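PDB 1W52: pancreatic lipase related protein 2 from Equus caballus, which probably hydrolyses ester bonds of galactolipids and triacylglycerols, releasing fatty acids. Local coordinates for residues N355-V360 and Q371-K376; K402-K407 and N444-L449; K414-A419 and T440-V445. All blocks are in the same frame, centred on the assembly; numbering follows the deposited sequence.

All three contacts lie in the C-terminal PLAT domain, a beta-sandwich module, and they step outward from the centre of the chain at about 30, 37 and 43 Å. Contact 1 closes first along the sequence. Contacts 2 and 3 follow and finish on the same piece of chain, sharing Asn-444 and Val-445. Contact 2 sits in the middle, its centre about 9 Å from that of contact 1 and about 8 Å from that of contact 3. Contacts 1 and 3 have centres about 13 Å apart and do not touch. Residues 402-407 touch both neighbours, Phe-403 packing on Leu-358 and Trp-405 NE1 meeting Gln-442 O, and the three lie side by side, away from the predicted catalytic residues.

Contact 1: residues N355-V360 and Q371-K376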
loop_
_atom_site.group_PDB
_atom_site.type_symbol
_atom_site.label_atom_id
_atom_site.label_comp_id
_atom_site.label_asym_id
_atom_site.label_seq_id
_atom_site.Cartn_x
_atom_site.Cartn_y
_atom_site.Cartn_z
ATOM N N ASN A 355 -26.246 -1.829 30.707
ATOM C CA ASN A 355 -25.091 -1.200 30.026
ATOM C C ASN A 355 -23.934 -2.163 29.833
ATOM O O ASN A 355 -23.654 -2.981 30.717
ATOM C CB ASN A 355 -24.597 0.031 30.771
ATOM C CG ASN A 355 -25.524 1.184 30.615
ATOM O OD1 ASN A 355 -25.489 1.900 29.624
ATOM N ND2 ASN A 355 -26.411 1.345 31.576
ATOM N N GLY A 356 -23.248 -2.079 28.692
ATOM C CA GLY A 356 -22.138 -2.989 28.493
ATOM C C GLY A 356 -21.513 -3.222 27.141
ATOM O O GLY A 356 -21.940 -2.713 26.109
ATOM N N TYR A 357 -20.458 -4.028 27.213
ATOM C CA TYR A 357 -19.728 -4.548 26.069
ATOM C C TYR A 357 -20.649 -5.508 25.308
ATOM O O TYR A 357 -21.536 -6.118 25.924
ATOM C CB TYR A 357 -18.461 -5.293 26.549
ATOM C CG TYR A 357 -17.317 -4.414 27.044
ATOM C CD1 TYR A 357 -17.188 -3.063 26.636
ATOM C CD2 TYR A 357 -16.343 -4.937 27.900
ATOM C CE1 TYR A 357 -16.111 -2.254 27.081
ATOM C CE2 TYR A 357 -15.259 -4.141 28.349
ATOM C CZ TYR A 357 -15.142 -2.799 27.939
ATOM O OH TYR A 357 -14.071 -2.024 28.391
ATOM N N LEU A 358 -20.452 -5.630 23.990
ATOM C CA LEU A 358 -21.272 -6.505 23.157
ATOM C C LEU A 358 -20.357 -7.300 22.269
ATOM O O LEU A 358 -20.214 -7.045 21.084
ATOM C CB LEU A 358 -22.298 -5.700 22.356
ATOM C CG LEU A 358 -23.710 -5.745 22.957
ATOM C CD1 LEU A 358 -24.705 -4.755 22.276
ATOM C CD2 LEU A 358 -24.253 -7.195 22.922
ATOM N N LYS A 359 -19.714 -8.273 22.882
ATOM C CA LYS A 359 -18.668 -9.008 22.206
ATOM C C LYS A 359 -19.259 -10.065 21.263
ATOM O O LYS A 359 -20.495 -10.195 21.171
ATOM C CB LYS A 359 -17.681 -9.582 23.225
ATOM C CG LYS A 359 -17.065 -8.468 24.064
ATOM C CD LYS A 359 -15.945 -8.909 24.967
ATOM C CE LYS A 359 -15.554 -7.757 25.889
ATOM N NZ LYS A 359 -14.753 -8.202 27.063
ATOM N N VAL A 360 -18.357 -10.748 20.535
ATOM C CA VAL A 360 -18.670 -11.666 19.433
ATOM C C VAL A 360 -17.420 -12.474 19.037
ATOM O O VAL A 360 -16.313 -11.952 19.054
ATOM C CB VAL A 360 -19.109 -10.907 18.170
ATOM C CG1 VAL A 360 -19.607 -11.895 17.158
ATOM C CG2 VAL A 360 -20.204 -9.857 18.434
ATOM N N GLN A 371 -12.195 -11.833 20.087
ATOM C CA GLN A 371 -13.414 -11.217 20.635
ATOM C C GLN A 371 -13.629 -9.930 19.842
ATOM O O GLN A 371 -12.666 -9.395 19.330
ATOM C CB GLN A 371 -13.328 -10.960 22.160
ATOM C CG GLN A 371 -13.580 -12.218 23.102
ATOM C CD GLN A 371 -15.068 -12.529 23.420
ATOM O OE1 GLN A 371 -15.824 -11.653 23.824
ATOM N NE2 GLN A 371 -15.461 -13.790 23.256
ATOM N N TYR A 372 -14.865 -9.454 19.705
ATOM C CA TYR A 372 -15.132 -8.314 18.820
ATOM C C TYR A 372 -16.154 -7.366 19.400
ATOM O O TYR A 372 -17.337 -7.467 19.125
ATOM C CB TYR A 372 -15.601 -8.775 17.421
ATOM C CG TYR A 372 -14.479 -8.993 16.424
ATOM C CD1 TYR A 372 -13.671 -10.093 16.540
ATOM C CD2 TYR A 372 -14.232 -8.101 15.369
ATOM C CE1 TYR A 372 -12.651 -10.312 15.680
ATOM C CE2 TYR A 372 -13.203 -8.331 14.487
ATOM C CZ TYR A 372 -12.413 -9.449 14.669
ATOM O OH TYR A 372 -11.345 -9.783 13.873
ATOM N N GLU A 373 -15.700 -6.427 20.199
ATOM C CA GLU A 373 -16.627 -5.531 20.821
ATOM C C GLU A 373 -17.383 -4.750 19.747
ATOM O O GLU A 373 -16.839 -3.816 19.178
ATOM C CB GLU A 373 -15.905 -4.571 21.780
ATOM C CG GLU A 373 -16.819 -3.437 22.287
ATOM C CD GLU A 373 -16.089 -2.305 22.981
ATOM O OE1 GLU A 373 -15.201 -2.612 23.818
ATOM O OE2 GLU A 373 -16.424 -1.123 22.699
ATOM N N ILE A 374 -18.646 -5.086 19.506
ATOM C CA ILE A 374 -19.451 -4.342 18.513
ATOM C C ILE A 374 -20.141 -3.092 19.090
ATOM O O ILE A 374 -20.586 -2.194 18.364
ATOM C CB ILE A 374 -20.527 -5.259 17.875
ATOM C CG1 ILE A 374 -19.958 -6.631 17.504
ATOM C CG2 ILE A 374 -21.167 -4.595 16.647
ATOM C CD1 ILE A 374 -18.784 -6.595 16.587
ATOM N N PHE A 375 -20.277 -3.062 20.410
ATOM C CA PHE A 375 -20.937 -1.930 21.061
ATOM C C PHE A 375 -20.734 -1.863 22.562
ATOM O O PHE A 375 -20.796 -2.881 23.241
ATOM C CB PHE A 375 -22.434 -1.989 20.805
ATOM C CG PHE A 375 -23.115 -0.660 20.880
ATOM C CD1 PHE A 375 -22.555 0.477 20.302
ATOM C CD2 PHE A 375 -24.341 -0.549 21.498
ATOM C CE1 PHE A 375 -23.201 1.703 20.352
ATOM C CE2 PHE A 375 -24.993 0.669 21.544
ATOM C CZ PHE A 375 -24.416 1.801 20.967
ATOM N N LYS A 376 -20.500 -0.653 23.063
ATOM C CA LYS A 376 -20.639 -0.363 24.482
ATOM C C LYS A 376 -21.613 0.824 24.648
ATOM O O LYS A 376 -21.502 1.867 23.984
ATOM C CB LYS A 376 -19.270 -0.142 25.174
ATOM C CG LYS A 376 -18.507 1.090 24.686
ATOM C CD LYS A 376 -17.055 1.237 25.233
ATOM C CE LYS A 376 -16.320 2.436 24.541
ATOM N NZ LYS A 376 -16.631 2.553 23.059
#
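Val-360 meets Ile-374, and Leu-358 meets Phe-375, where 355-360 and 371-376 form part of a long-looped beta hairpin in the PLAT beta sandwich. Their end-to-end directions differ by 151°, and the pairing continues from the short strands 355-356 and 377-378. Val-360 has the most surface buried here. Its CG2, anti to the carbonyl carbon, lies 3.4 Å from Ile-374 CG1, while its CB faces Tyr-372 CB at 4.2 Å. Leu-358 comes next: its CD1 approaches the rim of the Phe-375 ring, with CB of that residue 3.9 Å away. Between these two packing sites, Ile-374 N donates a nearly straight bond to Leu-358 O (3.0 Å, 166°) from above the carbonyl plane. On the more open side, Glu-373 stretches out until OE1 is 3.4 Å from Tyr-357 CE1, and its OE2 makes a long salt bridge to Lys-376 NZ. An alanine at Glu-373 would probably leave the Lys-376 ammonium without this carboxylate and Tyr-357 CD1 and CE1 without their OE1 neighbour. Beside that ring, CB of Lys-376 reaches the edge at CD1 of Tyr-357, and Lys-376 CA points its hydrogen at Gly-356 O, 3.1 Å away.

Contact 2: residues K402-K407 and N444-L449; sequences KFVWNK and NVEQSL
Glu-446 CA approaches Lys-402 O at 3.2 Å, and Val-404 CA approaches Val-445 O at the same separation, two CA-H...O contacts that join the backbones. The two segments run antiparallel, 164° between their end-to-end directions, as neighbouring lengths of chain in the PLAT beta sandwich, yet neither is a regular strand in this model. In the register, the CA atoms of Lys-402 and Ser-448 are 4.9 Å apart and those of Val-404 and Asn-444 5.1 Å apart. The one backbone hydrogen bond between the segments is weak: Asn-444 N gives to Trp-405 O at 3.4 Å with an N-H...O angle of 132°. Within 444-449 the backbone makes an inverse gamma turn centred on Ser-448.

Among the side chains, Val-404 and Glu-446 lie side by side and point the same way, CG2 of the valine 3.8 Å from CG of the glutamate. Lys-402 has the largest share of buried surface; the bend at its second torsion brings CD near Glu-446 CB, whereas the placing of its ammonium tip against Ser-448 is doubtful. Phe-403 and Gln-447 are also side by side. The amide is tilted against the ring and comes in obliquely, with NE2 of Gln-447 3.7 Å from CD2 of Phe-403; the ring itself also packs on Leu-358 of contact 1. Trp-405 sets its CB away from 444-449, and its CG lies between the backbone N and the carbonyl carbon (chi1 71°). Farther out on the indole, CD1 and NE1 come near Asn-444 N. NE1 hydrogen-bonds to Gln-442 O, just before the second segment, and passes 3.5 Å from Asn-444 N.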
loop_
_atom_site.group_PDB
_atom_site.type_symbol
_atom_site.label_atom_id
_atom_site.label_comp_id
_atom_site.label_asym_id
_atom_site.label_seq_id
_atom_site.Cartn_x
_atom_site.Cartn_y
_atom_site.Cartn_z
ATOM N N LYS A 402 -20.616 -16.492 18.375
ATOM C CA LYS A 402 -20.620 -16.844 19.821
ATOM C C LYS A 402 -21.214 -15.822 20.813
ATOM O O LYS A 402 -21.720 -16.227 21.859
ATOM C CB LYS A 402 -19.218 -17.274 20.286
ATOM C CG LYS A 402 -18.892 -18.767 20.059
ATOM C CD LYS A 402 -20.089 -19.717 20.312
ATOM C CE LYS A 402 -20.069 -20.935 19.371
ATOM N NZ LYS A 402 -21.325 -21.751 19.399
ATOM N N PHE A 403 -21.211 -14.534 20.508
ATOM C CA PHE A 403 -21.742 -13.488 21.440
ATOM C C PHE A 403 -20.851 -13.312 22.721
ATOM O O PHE A 403 -19.615 -13.412 22.647
ATOM C CB PHE A 403 -23.221 -13.754 21.827
ATOM C CG PHE A 403 -24.005 -12.514 22.207
ATOM C CD1 PHE A 403 -24.064 -11.422 21.356
ATOM C CD2 PHE A 403 -24.703 -12.434 23.393
ATOM C CE1 PHE A 403 -24.797 -10.263 21.687
ATOM C CE2 PHE A 403 -25.435 -11.270 23.714
ATOM C CZ PHE A 403 -25.471 -10.192 22.859
ATOM N N VAL A 404 -21.457 -12.914 23.906
ATOM C CA VAL A 404 -20.869 -12.776 25.264
ATOM C C VAL A 404 -21.181 -11.344 25.631
ATOM O O VAL A 404 -21.504 -10.514 24.765
ATOM C CB VAL A 404 -19.317 -12.970 25.419
ATOM C CG1 VAL A 404 -18.854 -12.496 26.790
ATOM C CG2 VAL A 404 -18.933 -14.437 25.275
ATOM N N TRP A 405 -21.279 -10.917 26.750
ATOM C CA TRP A 405 -21.454 -9.522 27.099
ATOM C C TRP A 405 -21.293 -9.319 28.614
ATOM O O TRP A 405 -21.541 -10.228 29.441
ATOM C CB TRP A 405 -22.772 -8.951 26.557
ATOM C CG TRP A 405 -23.966 -9.453 27.244
ATOM C CD1 TRP A 405 -24.386 -10.752 27.322
ATOM C CD2 TRP A 405 -24.923 -8.672 27.972
ATOM N NE1 TRP A 405 -25.556 -10.827 28.039
ATOM C CE2 TRP A 405 -25.914 -9.568 28.454
ATOM C CE3 TRP A 405 -25.055 -7.297 28.259
ATOM C CZ2 TRP A 405 -27.017 -9.138 29.213
ATOM C CZ3 TRP A 405 -26.148 -6.872 29.026
ATOM C CH2 TRP A 405 -27.112 -7.791 29.491
ATOM N N ASN A 406 -20.858 -8.115 28.955
ATOM C CA ASN A 406 -20.386 -7.806 30.278
ATOM C C ASN A 406 -21.026 -6.514 30.753
ATOM O O ASN A 406 -21.722 -5.846 29.982
ATOM C CB ASN A 406 -18.866 -7.722 30.231
ATOM C CG ASN A 406 -18.224 -9.064 29.912
ATOM O OD1 ASN A 406 -17.731 -9.288 28.810
ATOM N ND2 ASN A 406 -18.243 -9.965 30.882
ATOM N N LYS A 407 -20.780 -6.174 32.020
ATOM C CA LYS A 407 -21.481 -5.096 32.735
ATOM C C LYS A 407 -20.690 -3.756 32.820
ATOM O O LYS A 407 -19.466 -3.738 32.819
ATOM C CB LYS A 407 -21.811 -5.601 34.151
ATOM C CG LYS A 407 -22.381 -7.041 34.238
ATOM C CD LYS A 407 -23.905 -7.055 34.085
ATOM C CE LYS A 407 -24.575 -8.155 34.915
ATOM N NZ LYS A 407 -25.559 -7.585 35.897
ATOM N N ASN A 444 -23.554 -12.834 30.165
ATOM C CA ASN A 444 -22.339 -13.643 30.104
ATOM C C ASN A 444 -22.644 -15.076 29.661
ATOM O O ASN A 444 -22.602 -16.011 30.465
ATOM C CB ASN A 444 -21.610 -13.634 31.456
ATOM C CG ASN A 444 -20.153 -13.353 31.313
ATOM O OD1 ASN A 444 -19.354 -14.240 31.048
ATOM N ND2 ASN A 444 -19.793 -12.111 31.480
ATOM N N VAL A 445 -22.996 -15.235 28.389
ATOM C CA VAL A 445 -23.226 -16.567 27.821
ATOM C C VAL A 445 -22.577 -16.651 26.431
ATOM O O VAL A 445 -22.191 -15.633 25.859
ATOM C CB VAL A 445 -24.765 -16.918 27.769
ATOM C CG1 VAL A 445 -24.999 -18.419 27.526
ATOM C CG2 VAL A 445 -25.468 -16.496 29.054
ATOM N N GLU A 446 -22.420 -17.862 25.902
ATOM C CA GLU A 446 -22.068 -18.032 24.495
ATOM C C GLU A 446 -23.282 -18.539 23.675
ATOM O O GLU A 446 -23.172 -19.473 22.850
ATOM C CB GLU A 446 -20.826 -18.906 24.361
ATOM C CG GLU A 446 -19.591 -18.187 24.882
ATOM C CD GLU A 446 -18.500 -19.135 25.327
ATOM O OE1 GLU A 446 -18.783 -20.011 26.171
ATOM O OE2 GLU A 446 -17.358 -19.007 24.843
ATOM N N GLN A 447 -24.428 -17.883 23.947
ATOM C CA GLN A 447 -25.689 -17.955 23.185
ATOM C C GLN A 447 -25.430 -18.013 21.680
ATOM O O GLN A 447 -25.422 -16.973 21.022
ATOM C CB GLN A 447 -26.555 -16.714 23.542
ATOM C CG GLN A 447 -27.500 -16.149 22.455
ATOM C CD GLN A 447 -27.990 -14.752 22.772
ATOM O OE1 GLN A 447 -28.528 -14.043 21.916
ATOM N NE2 GLN A 447 -27.813 -14.354 24.001
ATOM N N SER A 448 -25.213 -19.212 21.130
ATOM C CA SER A 448 -24.788 -19.325 19.726
ATOM C C SER A 448 -25.975 -19.147 18.753
ATOM O O SER A 448 -26.642 -20.120 18.397
ATOM C CB SER A 448 -24.053 -20.649 19.484
ATOM O OG SER A 448 -23.104 -20.897 20.502
ATOM N N LEU A 449 -26.244 -17.907 18.331
ATOM C CA LEU A 449 -27.307 -17.637 17.350
ATOM C C LEU A 449 -26.997 -18.437 16.058
ATOM O O LEU A 449 -25.820 -18.680 15.766
ATOM C CB LEU A 449 -27.424 -16.120 17.082
ATOM C CG LEU A 449 -28.569 -15.335 17.756
ATOM C CD1 LEU A 449 -28.254 -14.968 19.191
ATOM C CD2 LEU A 449 -28.981 -14.083 17.003
#

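Contact 3: residues K414-A419 and T440-V445; sequences KPQLGA and TVQDNV
Thr-440 reaches across to Gln-416, Leu-417 and Gly-418, and its short side chain carries much of this contact. The CB atom sits 3.2 Å from Leu-417 O and, on the Gly-418 side, 3.7 Å from CA of that glycine. From CB the hydroxyl branch turns between the backbone N and the carbonyl carbon (chi1 88°), and OG1 donates to Gln-416 O at 2.5 Å. The donor stands well above the carbonyl plane, 58° out of it. The methyl branch, CG2, takes the position anti to the carbonyl carbon and has Leu-417 O as its neighbour at 3.8 Å.

This meeting joins two irregular loops of the PLAT beta sandwich, one leading towards strand 435-436 and the other leaving it. Gly-418 suits the site for two reasons: its phi of 63° favours glycine, and a CB there would run into CB of Thr-440. Leu-417 points its side chain the other way, onto Leu-379.

Farther along, Gln-442 has the most surface buried by the opposite segment, and Gln-416 is one of its neighbours. Their extended chains pass obliquely, CG of Gln-416 lying 3.7 Å from CG of Gln-442. CB of Gln-442 rests 3.6 Å from Pro-415 O, and CB of Gln-416 faces Thr-440 O, also at 3.6 Å.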
loop_
_atom_site.group_PDB
_atom_site.type_symbol
_atom_site.label_atom_id
_atom_site.label_comp_id
_atom_site.label_asym_id
_atom_site.label_seq_id
_atom_site.Cartn_x
_atom_site.Cartn_y
_atom_site.Cartn_z
ATOM N N LYS A 414 -31.144 -6.755 36.302
ATOM C CA LYS A 414 -30.374 -7.907 35.746
ATOM C C LYS A 414 -31.178 -8.665 34.681
ATOM O O LYS A 414 -31.343 -9.887 34.793
ATOM C CB LYS A 414 -29.825 -8.879 36.814
ATOM C CG LYS A 414 -28.591 -8.345 37.527
ATOM C CD LYS A 414 -28.301 -9.062 38.826
ATOM C CE LYS A 414 -28.455 -8.110 40.004
ATOM N NZ LYS A 414 -28.169 -8.748 41.319
ATOM N N PRO A 415 -31.637 -7.957 33.633
ATOM C CA PRO A 415 -32.705 -8.474 32.752
ATOM C C PRO A 415 -32.314 -9.657 31.846
ATOM O O PRO A 415 -31.157 -10.082 31.841
ATOM C CB PRO A 415 -33.098 -7.246 31.915
ATOM C CG PRO A 415 -32.413 -6.081 32.609
ATOM C CD PRO A 415 -31.168 -6.632 33.174
ATOM N N GLN A 416 -33.281 -10.188 31.102
ATOM C CA GLN A 416 -33.046 -11.374 30.277
ATOM C C GLN A 416 -32.900 -10.944 28.828
ATOM O O GLN A 416 -33.860 -11.002 28.053
ATOM C CB GLN A 416 -34.187 -12.383 30.455
ATOM C CG GLN A 416 -34.482 -12.728 31.925
ATOM C CD GLN A 416 -35.011 -14.145 32.117
ATOM O OE1 GLN A 416 -36.204 -14.393 31.940
ATOM N NE2 GLN A 416 -34.127 -15.071 32.487
ATOM N N LEU A 417 -31.685 -10.521 28.469
ATOM C CA LEU A 417 -31.493 -9.664 27.287
ATOM C C LEU A 417 -31.392 -10.375 25.908
ATOM O O LEU A 417 -32.285 -10.199 25.059
ATOM C CB LEU A 417 -30.339 -8.658 27.513
ATOM C CG LEU A 417 -30.732 -7.196 27.173
ATOM C CD1 LEU A 417 -31.841 -6.668 28.084
ATOM C CD2 LEU A 417 -29.554 -6.218 27.209
ATOM N N GLY A 418 -30.333 -11.153 25.675
ATOM C CA GLY A 418 -30.120 -11.810 24.383
ATOM C C GLY A 418 -29.917 -10.912 23.154
ATOM O O GLY A 418 -29.337 -9.827 23.219
ATOM N N ALA A 419 -30.381 -11.381 22.005
ATOM C CA ALA A 419 -30.233 -10.629 20.768
ATOM C C ALA A 419 -31.129 -11.273 19.748
ATOM O O ALA A 419 -30.865 -12.400 19.298
ATOM C CB ALA A 419 -28.807 -10.650 20.286
ATOM N N THR A 440 -33.457 -15.722 24.922
ATOM C CA THR A 440 -32.629 -14.605 25.393
ATOM C C THR A 440 -32.087 -14.839 26.804
ATOM O O THR A 440 -32.555 -14.236 27.774
ATOM C CB THR A 440 -33.383 -13.217 25.298
ATOM O OG1 THR A 440 -34.139 -12.959 26.488
ATOM C CG2 THR A 440 -34.414 -13.150 24.142
ATOM N N VAL A 441 -31.083 -15.713 26.900
ATOM C CA VAL A 441 -30.406 -15.964 28.165
ATOM C C VAL A 441 -29.776 -14.627 28.609
ATOM O O VAL A 441 -29.298 -13.822 27.790
ATOM C CB VAL A 441 -29.333 -17.138 28.121
ATOM C CG1 VAL A 441 -29.938 -18.481 27.659
ATOM C CG2 VAL A 441 -28.158 -16.763 27.253
ATOM N N GLN A 442 -29.806 -14.424 29.922
ATOM C CA GLN A 442 -29.517 -13.147 30.564
ATOM C C GLN A 442 -28.162 -12.597 30.140
ATOM O O GLN A 442 -28.070 -11.955 29.091
ATOM C CB GLN A 442 -29.606 -13.298 32.101
ATOM C CG GLN A 442 -30.979 -13.739 32.625
ATOM C CD GLN A 442 -31.034 -13.848 34.138
ATOM O OE1 GLN A 442 -30.015 -14.097 34.792
ATOM N NE2 GLN A 442 -32.226 -13.663 34.697
ATOM N N ASP A 443 -27.131 -12.888 30.945
ATOM C CA ASP A 443 -25.806 -12.268 30.844
ATOM C C ASP A 443 -24.708 -13.295 30.647
ATOM O O ASP A 443 -24.906 -14.470 30.921
ATOM C CB ASP A 443 -25.486 -11.450 32.099
ATOM C CG ASP A 443 -24.236 -10.615 31.936
ATOM O OD1 ASP A 443 -23.130 -11.141 32.154
ATOM O OD2 ASP A 443 -24.260 -9.433 31.564
ATOM N N ASN A 444 -23.554 -12.834 30.165
ATOM C CA ASN A 444 -22.339 -13.643 30.104
ATOM C C ASN A 444 -22.644 -15.076 29.661
ATOM O O ASN A 444 -22.602 -16.011 30.465
ATOM C CB ASN A 444 -21.610 -13.634 31.456
ATOM C CG ASN A 444 -20.153 -13.353 31.313
ATOM O OD1 ASN A 444 -19.354 -14.240 31.048
ATOM N ND2 ASN A 444 -19.793 -12.111 31.480
ATOM N N VAL A 445 -22.996 -15.235 28.389
ATOM C CA VAL A 445 -23.226 -16.567 27.821
ATOM C C VAL A 445 -22.577 -16.651 26.431
ATOM O O VAL A 445 -22.191 -15.633 25.859
ATOM C CB VAL A 445 -24.765 -16.918 27.769
ATOM C CG1 VAL A 445 -24.999 -18.419 27.526
ATOM C CG2 VAL A 445 -25.468 -16.496 29.054
#